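Local coordinates for Amy13K (Eubacterium rectale DSM 17629, PDB 6B3P), which is a surface-anchored alpha-amylase whose tandem family 26 carbohydrate-binding modules bind starch-type maltooligosaccharides, at residues Thr55-Ile60 / Leu75-Lys80. Residues are numbered along the deposited sequence; the frame is centred on the assembly and turned at random.
Sequences TDYSLI and LSTKGK. With GLC (alpha-D-glucopyranose), chain C; FMT (formic acid), chain Q; EDO (1,2-ethanediol), chain M.
Residues 55-60 and 75-80 run antiparallel, but true sheet pairing is confined to one point: Y57 and L75 form a hydrogen-bonded antiparallel pair. Y57 N gives a straight bond to L75 O (N-H...O 169°), and L75 N returns a shorter one, 2.7 Å to Y57 O, arriving from above that carbonyl's plane. Past L75 the chain bends in an inverse gamma turn centred on S76, then a type II turn from T77 to K80, with G79 at positive phi; here cross-segment bonds join side chain to backbone. D56 has CG beside its own backbone N (chi1 -63°), which brings OD1 across to K78 N; this 2.9 Å bond meets the carboxylate nearly along its C-O axis. A water donates to the other oxygen, OD2, and also bonds S76 OG. T77 holds OG1 in the crowded position between its N and carbonyl carbon (chi1 46°), from which the hydroxyl donates to a lone pair of T55 O, 2.9 Å away. The same OG1 sits in plane at the edge of the Y57 ring, 3.3 Å from CD1, while T55 OG1 lies over one ring face near the rim. The phenol OH of Y57 is bonded to D52 O.

In the first CBM26 module's beta-sheet, 73-75 is an outermost strand; strand 57-62 lies between it and strand 16-20, and the edge strand ends at the Y57-L75 pair. Further along, L59 CB packs against CG of L75 at 4.0 Å, the two buried leucines crossing obliquely. I60 takes no part in the pairing; its CD1 instead reaches C1 of a bound glucose at 3.8 Å, in the glycan pocket that also includes Y18 and Y20. At the opposite end, a formic acid, probably from the crystallisation liquor, accepts a bond from D56 N.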
# COMPACT_ATOMS: atom_id res chain seq x y z
N THR A 55 -5.80 -12.76 -16.83
CA THR A 55 -7.07 -13.44 -16.57
C THR A 55 -7.91 -12.77 -15.49
O THR A 55 -7.44 -11.89 -14.77
CB THR A 55 -6.84 -14.90 -16.13
OG1 THR A 55 -6.17 -14.91 -14.86
CG2 THR A 55 -6.01 -15.66 -17.15
N ASP A 56 -9.16 -13.20 -15.40
CA ASP A 56 -9.98 -12.95 -14.23
C ASP A 56 -9.58 -13.95 -13.16
O ASP A 56 -8.81 -14.87 -13.42
CB ASP A 56 -11.47 -13.08 -14.56
CG ASP A 56 -11.94 -12.06 -15.58
OD1 ASP A 56 -11.36 -10.96 -15.65
OD2 ASP A 56 -12.91 -12.37 -16.31
N TYR A 57 -10.10 -13.76 -11.95
CA TYR A 57 -9.88 -14.72 -10.87
C TYR A 57 -11.14 -14.90 -10.04
O TYR A 57 -12.10 -14.14 -10.17
CB TYR A 57 -8.74 -14.27 -9.96
CG TYR A 57 -7.39 -14.22 -10.64
CD1 TYR A 57 -7.02 -13.11 -11.38
CD2 TYR A 57 -6.49 -15.27 -10.55
CE1 TYR A 57 -5.79 -13.05 -12.01
CE2 TYR A 57 -5.26 -15.22 -11.17
CZ TYR A 57 -4.92 -14.10 -11.91
OH TYR A 57 -3.70 -14.04 -12.54
N SER A 58 -11.12 -15.92 -9.19
CA SER A 58 -12.16 -16.14 -8.20
C SER A 58 -11.59 -15.86 -6.82
O SER A 58 -10.41 -16.12 -6.57
CB SER A 58 -12.70 -17.57 -8.27
OG SER A 58 -13.34 -17.80 -9.51
N LEU A 59 -12.43 -15.33 -5.94
CA LEU A 59 -12.04 -15.01 -4.57
C LEU A 59 -12.89 -15.80 -3.58
O LEU A 59 -14.11 -15.84 -3.69
CB LEU A 59 -12.17 -13.51 -4.30
CG LEU A 59 -12.12 -13.06 -2.84
CD1 LEU A 59 -10.73 -13.22 -2.25
CD2 LEU A 59 -12.61 -11.63 -2.70
N ILE A 60 -12.23 -16.42 -2.60
CA ILE A 60 -12.91 -17.02 -1.47
C ILE A 60 -12.38 -16.41 -0.18
O ILE A 60 -11.22 -16.62 0.19
CB ILE A 60 -12.74 -18.55 -1.43
CG1 ILE A 60 -13.43 -19.19 -2.64
CG2 ILE A 60 -13.33 -19.13 -0.13
CD1 ILE A 60 -13.17 -20.67 -2.79
N LEU A 75 -13.47 -11.90 -9.49
CA LEU A 75 -12.74 -10.65 -9.66
C LEU A 75 -12.42 -10.47 -11.14
O LEU A 75 -11.53 -11.13 -11.68
CB LEU A 75 -11.45 -10.66 -8.82
CG LEU A 75 -11.57 -11.05 -7.35
CD1 LEU A 75 -10.20 -11.00 -6.69
CD2 LEU A 75 -12.57 -10.17 -6.61
N SER A 76 -13.15 -9.57 -11.80
CA SER A 76 -13.00 -9.37 -13.23
C SER A 76 -11.79 -8.48 -13.52
O SER A 76 -11.94 -7.32 -13.91
CB SER A 76 -14.28 -8.77 -13.82
OG SER A 76 -15.38 -9.62 -13.62
N THR A 77 -10.60 -9.05 -13.35
CA THR A 77 -9.35 -8.30 -13.39
C THR A 77 -8.66 -8.27 -14.76
O THR A 77 -7.69 -7.54 -14.94
CB THR A 77 -8.35 -8.87 -12.38
OG1 THR A 77 -8.32 -10.30 -12.49
CG2 THR A 77 -8.72 -8.48 -10.97
N LYS A 78 -9.14 -9.07 -15.71
CA LYS A 78 -8.44 -9.20 -16.99
C LYS A 78 -8.21 -7.85 -17.67
O LYS A 78 -9.15 -7.10 -17.91
CB LYS A 78 -9.21 -10.12 -17.94
CG LYS A 78 -8.46 -10.37 -19.24
CD LYS A 78 -9.18 -11.35 -20.15
CE LYS A 78 -8.35 -11.64 -21.39
NZ LYS A 78 -9.04 -12.56 -22.33
N GLY A 79 -6.95 -7.56 -17.95
CA GLY A 79 -6.58 -6.36 -18.69
C GLY A 79 -6.45 -5.10 -17.85
O GLY A 79 -6.03 -4.06 -18.35
N LYS A 80 -6.80 -5.19 -16.57
CA LYS A 80 -6.76 -4.03 -15.68
C LYS A 80 -5.35 -3.77 -15.16
O LYS A 80 -4.54 -4.69 -15.04
CB LYS A 80 -7.72 -4.22 -14.50
CG LYS A 80 -9.17 -4.47 -14.89
CD LYS A 80 -9.78 -3.29 -15.63
CE LYS A 80 -11.26 -3.54 -15.92
NZ LYS A 80 -11.95 -2.37 -16.53
C1 GLC C . -11.57 -23.91 -4.07
C2 GLC C . -12.92 -23.97 -4.72
C3 GLC C . -12.93 -24.91 -5.91
C4 GLC C . -11.77 -24.60 -6.84
C5 GLC C . -10.46 -24.51 -6.06
C6 GLC C . -9.25 -24.14 -6.90
O2 GLC C . -13.83 -24.35 -3.74
O3 GLC C . -14.15 -24.84 -6.58
O4 GLC C . -11.72 -25.60 -7.83
O5 GLC C . -10.61 -23.57 -5.04
O6 GLC C . -8.04 -24.11 -6.19
C FMT Q . -10.53 -15.08 -17.90
O1 FMT Q . -10.66 -13.87 -17.87
O2 FMT Q . -9.42 -15.61 -17.89
C1 EDO M . -10.50 -3.12 -19.28
O1 EDO M . -10.96 -2.33 -20.38
C2 EDO M . -9.49 -4.15 -19.77
O2 EDO M . -10.15 -5.42 -19.92
O HOH W 1 -15.50 -11.40 -15.58